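Local atomic coordinates of TsrE (Streptomyces laurentii, PDB entry 7CWW), a protein that probably acts as a cyclase in making the thiopeptide antibiotic thiostrepton, closing the central six-membered nitrogen heterocycle of its peptide precursor. Residues G37-W42 / F59-P64; K7-S12 / R69-I74. All coordinates share one frame; numbering follows the deposited sequence.

Contact 1. Residues G37-W42 / F59-P64; sequences GETDSW and FASRSP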
ATOM      1  N   GLY A  37      28.148  11.992  -5.627  1.00 44.62           N
ATOM      2  CA  GLY A  37      27.618  13.073  -6.433  1.00 48.46           C
ATOM      3  C   GLY A  37      27.482  12.735  -7.897  1.00 47.81           C
ATOM      4  O   GLY A  37      27.161  13.618  -8.702  1.00 48.81           O
ATOM      5  N   GLU A  38      27.734  11.481  -8.263  1.00 40.64           N
ATOM      6  CA  GLU A  38      27.519  11.022  -9.628  1.00 38.54           C
ATOM      7  C   GLU A  38      26.030  10.898  -9.936  1.00 40.60           C
ATOM      8  O   GLU A  38      25.611  11.080 -11.084  1.00 39.21           O
ATOM      9  CB  GLU A  38      28.240   9.686  -9.807  1.00 36.89           C
ATOM     10  CG  GLU A  38      28.194   9.083 -11.191  1.00 39.76           C
ATOM     11  CD  GLU A  38      28.765   7.678 -11.216  1.00 42.96           C
ATOM     12  OE1 GLU A  38      28.389   6.865 -10.339  1.00 37.16           O
ATOM     13  OE2 GLU A  38      29.594   7.390 -12.104  1.00 45.47           O
ATOM     14  N   THR A  39      25.225  10.612  -8.919  1.00 37.17           N
ATOM     15  CA  THR A  39      23.778  10.497  -9.025  1.00 38.50           C
ATOM     16  C   THR A  39      23.161  11.395  -7.961  1.00 38.51           C
ATOM     17  O   THR A  39      23.699  11.506  -6.856  1.00 36.57           O
ATOM     18  CB  THR A  39      23.336   9.030  -8.847  1.00 37.43           C
ATOM     19  OG1 THR A  39      23.834   8.250  -9.943  1.00 34.76           O
ATOM     20  CG2 THR A  39      21.812   8.893  -8.775  1.00 32.02           C
ATOM     21  N   ASP A  40      22.052  12.058  -8.301  1.00 33.96           N
ATOM     22  CA  ASP A  40      21.413  12.960  -7.342  1.00 45.19           C
ATOM     23  C   ASP A  40      20.652  12.184  -6.276  1.00 42.85           C
ATOM     24  O   ASP A  40      20.835  12.416  -5.078  1.00 36.51           O
ATOM     25  CB  ASP A  40      20.472  13.921  -8.066  1.00 49.20           C
ATOM     26  CG  ASP A  40      21.217  14.925  -8.929  1.00 61.19           C
ATOM     27  OD1 ASP A  40      22.144  15.591  -8.418  1.00 66.17           O
ATOM     28  OD2 ASP A  40      20.878  15.042 -10.121  1.00 66.40           O
ATOM     29  N   SER A  41      19.784  11.267  -6.697  1.00 35.26           N
ATOM     30  CA  SER A  41      18.985  10.461  -5.784  1.00 36.02           C
ATOM     31  C   SER A  41      18.484   9.270  -6.585  1.00 29.94           C
ATOM     32  O   SER A  41      18.582   9.251  -7.814  1.00 33.61           O
ATOM     33  CB  SER A  41      17.817  11.266  -5.194  1.00 34.63           C
ATOM     34  OG  SER A  41      16.969  11.743  -6.231  1.00 38.12           O
ATOM     35  N   TRP A  42      17.926   8.278  -5.889  1.00 30.26           N
ATOM     36  CA  TRP A  42      17.335   7.149  -6.596  1.00 28.26           C
ATOM     37  C   TRP A  42      16.189   6.568  -5.781  1.00 29.88           C
ATOM     38  O   TRP A  42      16.086   6.789  -4.575  1.00 26.71           O
ATOM     39  CB  TRP A  42      18.387   6.064  -6.898  1.00 27.23           C
ATOM     40  CG  TRP A  42      18.869   5.297  -5.690  1.00 30.42           C
ATOM     41  CD1 TRP A  42      19.794   5.704  -4.757  1.00 35.24           C
ATOM     42  CD2 TRP A  42      18.470   3.975  -5.310  1.00 28.74           C
ATOM     43  NE1 TRP A  42      19.982   4.714  -3.812  1.00 34.64           N
ATOM     44  CE2 TRP A  42      19.184   3.641  -4.133  1.00 33.12           C
ATOM     45  CE3 TRP A  42      17.571   3.043  -5.850  1.00 27.53           C
ATOM     46  CZ2 TRP A  42      19.023   2.408  -3.484  1.00 29.93           C
ATOM     47  CZ3 TRP A  42      17.414   1.816  -5.214  1.00 28.54           C
ATOM     48  CH2 TRP A  42      18.141   1.509  -4.040  1.00 31.15           C
ATOM     49  N   PHE A  59      16.508   6.987 -11.322  1.00 29.32           N
ATOM     50  CA  PHE A  59      17.509   7.841 -10.718  1.00 29.42           C
ATOM     51  C   PHE A  59      17.863   8.927 -11.717  1.00 34.64           C
ATOM     52  O   PHE A  59      17.725   8.743 -12.929  1.00 39.51           O
ATOM     53  CB  PHE A  59      18.762   7.050 -10.300  1.00 28.51           C
ATOM     54  CG  PHE A  59      19.327   6.156 -11.387  1.00 34.20           C
ATOM     55  CD1 PHE A  59      18.858   4.864 -11.561  1.00 33.43           C
ATOM     56  CD2 PHE A  59      20.341   6.604 -12.219  1.00 33.27           C
ATOM     57  CE1 PHE A  59      19.384   4.045 -12.549  1.00 40.75           C
ATOM     58  CE2 PHE A  59      20.865   5.791 -13.208  1.00 36.03           C
ATOM     59  CZ  PHE A  59      20.391   4.512 -13.376  1.00 40.39           C
ATOM     60  N   ALA A  60      18.315  10.059 -11.196  1.00 36.61           N
ATOM     61  CA  ALA A  60      18.752  11.178 -12.014  1.00 40.11           C
ATOM     62  C   ALA A  60      20.269  11.282 -11.922  1.00 35.46           C
ATOM     63  O   ALA A  60      20.823  11.374 -10.824  1.00 41.52           O
ATOM     64  CB  ALA A  60      18.096  12.484 -11.559  1.00 45.89           C
ATOM     65  N   SER A  61      20.931  11.269 -13.070  1.00 38.26           N
ATOM     66  CA  SER A  61      22.380  11.265 -13.096  1.00 42.98           C
ATOM     67  C   SER A  61      22.859  12.022 -14.319  1.00 45.73           C
ATOM     68  O   SER A  61      22.228  11.982 -15.377  1.00 47.69           O
ATOM     69  CB  SER A  61      22.940   9.837 -13.110  1.00 42.65           C
ATOM     70  OG  SER A  61      24.332   9.849 -13.374  1.00 51.81           O
ATOM     71  N   ARG A  62      23.981  12.710 -14.157  1.00 55.64           N
ATOM     72  CA  ARG A  62      24.660  13.336 -15.279  1.00 70.44           C
ATOM     73  C   ARG A  62      25.422  12.332 -16.139  1.00 69.48           C
ATOM     74  O   ARG A  62      25.738  12.637 -17.294  1.00 75.26           O
ATOM     75  CB  ARG A  62      25.620  14.403 -14.750  1.00 82.36           C
ATOM     76  CG  ARG A  62      26.634  13.850 -13.752  1.00 87.43           C
ATOM     77  CD  ARG A  62      26.256  14.164 -12.311  1.00 91.33           C
ATOM     78  NE  ARG A  62      26.585  15.537 -11.938  1.00 96.71           N
ATOM     79  CZ  ARG A  62      27.815  15.966 -11.664  1.00101.10           C
ATOM     80  NH1 ARG A  62      28.845  15.129 -11.725  1.00100.63           N
ATOM     81  NH2 ARG A  62      28.018  17.236 -11.331  1.00103.53           N
ATOM     82  N   SER A  63      25.700  11.136 -15.615  1.00 57.56           N
ATOM     83  CA  SER A  63      26.634  10.228 -16.259  1.00 53.48           C
ATOM     84  C   SER A  63      25.898   9.062 -16.902  1.00 47.93           C
ATOM     85  O   SER A  63      25.050   8.432 -16.255  1.00 43.40           O
ATOM     86  CB  SER A  63      27.662   9.707 -15.239  1.00 55.41           C
ATOM     87  OG  SER A  63      28.311   8.532 -15.694  1.00 55.50           O
ATOM     88  N   PRO A  64      26.184   8.753 -18.171  1.00 41.73           N
ATOM     89  CA  PRO A  64      25.634   7.531 -18.770  1.00 40.91           C
ATOM     90  C   PRO A  64      26.240   6.263 -18.198  1.00 37.42           C
ATOM     91  O   PRO A  64      25.678   5.180 -18.411  1.00 37.41           O
ATOM     92  CB  PRO A  64      25.974   7.674 -20.266  1.00 46.57           C
ATOM     93  CG  PRO A  64      26.552   9.045 -20.438  1.00 47.57           C
ATOM     94  CD  PRO A  64      27.064   9.477 -19.096  1.00 45.27           C
TER
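The segment G37-W42 pairs antiparallel with F59-P64 at the open end of the β-hairpin 39-49/52-61, on the edge of the three-stranded sheet. W42 and F59 form a non-hydrogen-bonded pair, their CB atoms 3.6 Å apart, and each ring leads away from the opposite strand. W42 turns toward helix 15-35, where its NE1 is bonded to D31, and also reaches helix 106-127. Further out the chain turns a corner at D40. D40 N donates to A60 O (2.9 Å) along a nearly straight N-H line, with a C=O...N angle of 171°; the bond from A60 N to S41 O is weak. T39 holds CG2 anti to its backbone N, which sets this methyl 3.4 Å from A60 O, while its OG1 bonds to S33. G37, with positive phi, ends helix 15-35 in a Schellman motif just before the strand. The extended chain of E38 brings OE1 to S33 OG, a hydrogen bond, and OE2 to R69, a salt bridge. At the end of its strand, S61 OG makes an ST turn by accepting from S63 N, and S63 OG in turn caps S65 N at the start of helix 65-78. S61 has OG anti to its backbone N (chi1 170°), and this hydroxyl oxygen lies 2.9 Å from E38 O.

Contact 2. Residues K7-S12 / R69-I74; sequences KDLTVS and RLKSRI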
ATOM      1  N   LYS A   7      17.005   8.794 -15.534  1.00 30.81           N
ATOM      2  CA  LYS A   7      17.277   7.440 -15.998  1.00 29.71           C
ATOM      3  C   LYS A   7      16.246   6.482 -15.420  1.00 32.48           C
ATOM      4  O   LYS A   7      15.679   6.730 -14.356  1.00 34.51           O
ATOM      5  CB  LYS A   7      18.695   6.966 -15.608  1.00 31.12           C
ATOM      6  CG  LYS A   7      19.782   8.002 -15.811  1.00 37.74           C
ATOM      7  CD  LYS A   7      20.062   8.251 -17.286  1.00 42.74           C
ATOM      8  CE  LYS A   7      21.175   9.282 -17.439  1.00 47.10           C
ATOM      9  NZ  LYS A   7      21.606   9.435 -18.854  1.00 53.25           N
ATOM     10  N   ASP A   8      16.029   5.367 -16.118  1.00 31.69           N
ATOM     11  CA  ASP A   8      14.981   4.402 -15.784  1.00 31.67           C
ATOM     12  C   ASP A   8      15.406   3.052 -16.340  1.00 38.22           C
ATOM     13  O   ASP A   8      15.551   2.899 -17.556  1.00 39.49           O
ATOM     14  CB  ASP A   8      13.618   4.847 -16.360  1.00 31.16           C
ATOM     15  CG  ASP A   8      12.470   3.877 -16.026  1.00 42.20           C
ATOM     16  OD1 ASP A   8      12.591   3.056 -15.110  1.00 46.82           O
ATOM     17  OD2 ASP A   8      11.419   3.948 -16.692  1.00 54.08           O
ATOM     18  N   LEU A   9      15.617   2.079 -15.455  1.00 30.02           N
ATOM     19  CA  LEU A   9      16.127   0.767 -15.839  1.00 33.75           C
ATOM     20  C   LEU A   9      15.183  -0.280 -15.276  1.00 32.04           C
ATOM     21  O   LEU A   9      14.821  -0.202 -14.100  1.00 25.62           O
ATOM     22  CB  LEU A   9      17.556   0.556 -15.293  1.00 36.28           C
ATOM     23  CG  LEU A   9      18.115  -0.864 -15.264  1.00 38.00           C
ATOM     24  CD1 LEU A   9      18.101  -1.425 -16.685  1.00 37.49           C
ATOM     25  CD2 LEU A   9      19.534  -0.883 -14.713  1.00 43.06           C
ATOM     26  N   THR A  10      14.774  -1.246 -16.097  1.00 29.70           N
ATOM     27  CA  THR A  10      13.903  -2.316 -15.627  1.00 30.33           C
ATOM     28  C   THR A  10      14.607  -3.653 -15.821  1.00 32.11           C
ATOM     29  O   THR A  10      15.254  -3.889 -16.850  1.00 33.12           O
ATOM     30  CB  THR A  10      12.515  -2.310 -16.323  1.00 27.61           C
ATOM     31  OG1 THR A  10      12.652  -2.456 -17.737  1.00 29.51           O
ATOM     32  CG2 THR A  10      11.746  -0.989 -16.020  1.00 26.98           C
ATOM     33  N   VAL A  11      14.511  -4.507 -14.805  1.00 26.91           N
ATOM     34  CA  VAL A  11      15.204  -5.786 -14.776  1.00 28.40           C
ATOM     35  C   VAL A  11      14.166  -6.866 -14.535  1.00 31.79           C
ATOM     36  O   VAL A  11      13.634  -6.980 -13.421  1.00 26.51           O
ATOM     37  CB  VAL A  11      16.288  -5.834 -13.698  1.00 38.44           C
ATOM     38  CG1 VAL A  11      17.201  -7.055 -13.949  1.00 28.92           C
ATOM     39  CG2 VAL A  11      17.057  -4.504 -13.673  1.00 35.83           C
ATOM     40  N   SER A  12      13.886  -7.660 -15.571  1.00 27.58           N
ATOM     41  CA  SER A  12      12.762  -8.600 -15.576  1.00 26.80           C
ATOM     42  C   SER A  12      13.255  -9.965 -15.121  1.00 25.71           C
ATOM     43  O   SER A  12      13.653 -10.810 -15.923  1.00 26.64           O
ATOM     44  CB  SER A  12      12.130  -8.655 -16.963  1.00 26.59           C
ATOM     45  OG  SER A  12      11.380  -7.470 -17.193  1.00 28.38           O
ATOM     46  N   ARG A  69      26.905   0.555 -15.787  1.00 29.20           N
ATOM     47  CA  ARG A  69      27.555  -0.188 -14.708  1.00 32.42           C
ATOM     48  C   ARG A  69      26.554  -1.075 -13.980  1.00 30.19           C
ATOM     49  O   ARG A  69      26.853  -2.238 -13.674  1.00 30.31           O
ATOM     50  CB  ARG A  69      28.231   0.788 -13.739  1.00 31.37           C
ATOM     51  CG  ARG A  69      29.024   0.148 -12.615  1.00 33.36           C
ATOM     52  CD  ARG A  69      29.583   1.232 -11.650  1.00 37.64           C
ATOM     53  NE  ARG A  69      30.011   2.420 -12.387  1.00 37.81           N
ATOM     54  CZ  ARG A  69      29.612   3.662 -12.125  1.00 39.18           C
ATOM     55  NH1 ARG A  69      28.778   3.904 -11.123  1.00 37.19           N
ATOM     56  NH2 ARG A  69      30.048   4.666 -12.880  1.00 39.67           N
ATOM     57  N   LEU A  70      25.350  -0.549 -13.726  1.00 27.39           N
ATOM     58  CA  LEU A  70      24.290  -1.331 -13.095  1.00 30.67           C
ATOM     59  C   LEU A  70      23.967  -2.583 -13.899  1.00 32.36           C
ATOM     60  O   LEU A  70      23.934  -3.693 -13.352  1.00 31.02           O
ATOM     61  CB  LEU A  70      23.026  -0.483 -12.944  1.00 32.38           C
ATOM     62  CG  LEU A  70      22.794   0.218 -11.621  1.00 37.79           C
ATOM     63  CD1 LEU A  70      21.632   1.206 -11.771  1.00 32.86           C
ATOM     64  CD2 LEU A  70      22.544  -0.821 -10.529  1.00 39.61           C
ATOM     65  N   LYS A  71      23.699  -2.420 -15.201  1.00 31.03           N
ATOM     66  CA  LYS A  71      23.377  -3.566 -16.048  1.00 31.90           C
ATOM     67  C   LYS A  71      24.490  -4.604 -16.016  1.00 33.34           C
ATOM     68  O   LYS A  71      24.235  -5.814 -15.903  1.00 31.97           O
ATOM     69  CB  LYS A  71      23.137  -3.114 -17.499  1.00 31.78           C
ATOM     70  CG  LYS A  71      21.839  -2.330 -17.726  1.00 36.33           C
ATOM     71  CD  LYS A  71      21.529  -2.234 -19.224  1.00 34.93           C
ATOM     72  CE  LYS A  71      20.257  -1.443 -19.504  1.00 36.78           C
ATOM     73  NZ  LYS A  71      20.010  -1.379 -20.977  1.00 45.01           N
ATOM     74  N   SER A  72      25.741  -4.157 -16.124  1.00 26.61           N
ATOM     75  CA  SER A  72      26.812  -5.128 -16.265  1.00 28.47           C
ATOM     76  C   SER A  72      27.039  -5.872 -14.952  1.00 29.77           C
ATOM     77  O   SER A  72      27.368  -7.064 -14.959  1.00 32.63           O
ATOM     78  CB  SER A  72      28.093  -4.427 -16.746  1.00 31.80           C
ATOM     79  OG  SER A  72      29.235  -5.241 -16.552  1.00 34.47           O
ATOM     80  N   ARG A  73      26.824  -5.196 -13.820  1.00 27.92           N
ATOM     81  CA  ARG A  73      26.985  -5.849 -12.523  1.00 33.28           C
ATOM     82  C   ARG A  73      25.800  -6.742 -12.174  1.00 35.68           C
ATOM     83  O   ARG A  73      25.959  -7.715 -11.424  1.00 34.14           O
ATOM     84  CB  ARG A  73      27.201  -4.810 -11.429  1.00 35.01           C
ATOM     85  CG  ARG A  73      28.542  -4.118 -11.584  1.00 40.14           C
ATOM     86  CD  ARG A  73      28.924  -3.367 -10.363  1.00 42.08           C
ATOM     87  NE  ARG A  73      30.200  -2.684 -10.544  1.00 43.73           N
ATOM     88  CZ  ARG A  73      30.661  -1.764  -9.704  1.00 47.30           C
ATOM     89  NH1 ARG A  73      29.941  -1.441  -8.637  1.00 46.23           N
ATOM     90  NH2 ARG A  73      31.832  -1.176  -9.927  1.00 42.49           N
ATOM     91  N   ILE A  74      24.610  -6.426 -12.691  1.00 33.46           N
ATOM     92  CA  ILE A  74      23.479  -7.344 -12.567  1.00 32.91           C
ATOM     93  C   ILE A  74      23.794  -8.657 -13.270  1.00 34.95           C
ATOM     94  O   ILE A  74      23.588  -9.743 -12.714  1.00 36.12           O
ATOM     95  CB  ILE A  74      22.199  -6.686 -13.115  1.00 32.41           C
ATOM     96  CG1 ILE A  74      21.715  -5.612 -12.145  1.00 33.16           C
ATOM     97  CG2 ILE A  74      21.107  -7.721 -13.381  1.00 29.73           C
ATOM     98  CD1 ILE A  74      20.657  -4.717 -12.740  1.00 32.29           C
TER
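The strand bearing L9 and V11 and the helix bearing L70, K71 and I74 run almost parallel, with 14° between their N-to-C directions and their axes 10.4 Å apart at closest approach. L9 and V11 both point at the helix, and no hydrogen bond crosses the gap: the contact is made by aliphatic carbons. L9 is the centre of it. Its CG stands anti to the backbone N (chi1 164°), and both methyls beyond reach the helix. CD2 meets L70 CB at 3.9 Å, the two leucines lying obliquely across each other, and also nears K71 CG. CD1 lies against K71, within 3.5 Å of its CE. The lysine chain, extended beyond CG, runs on past L9 with CG and CE against it; F88 touches both L9 and K71. Here helix 65-78 lies against one face of the antiparallel sheet, the last helix of a β-α-β-β-α unit with strand order 1-3-2, consistent with the first five elements of a ferredoxin-like fold. L29 of helix 15-35 touches L70. On the other face of strand 5-11, T10 packs against F54, R56 and Y90, and D8 forms a salt bridge with R56 and a hydrogen bond with Y90. One helical turn beyond L70, and joined to it by the bond I74 N to L70 O, I74 reaches V11 tip to tip. Its CD1 lies 3.7 Å from V11 CG2, and its CG2 stands 4.0 Å from V11 CG1, so both branches of the isoleucine meet the valine. The same I74 CD1 is 4.5 Å from L9 CD2, a looser touch that also brings I74 near L9.

In the fold
From the N terminus, the chain lays down strand 5-11, the first half of contact 2, then runs through helix 15-35 into strand 39-49. Contact 1 closes the shorter loop, the hairpin from 37-42 back to 59-64, and falls wholly within the longer one that contact 2 closes when helix 65-78 meets strand 5-11. Strand 52-61 is the shared element: it lies between strands 39-49 and 5-11 and leads directly into helix 65-78. The two contacts, with centres about 14 Å apart, also touch: F59 O probably accepts from K7 N, and the F59 ring packs on L70.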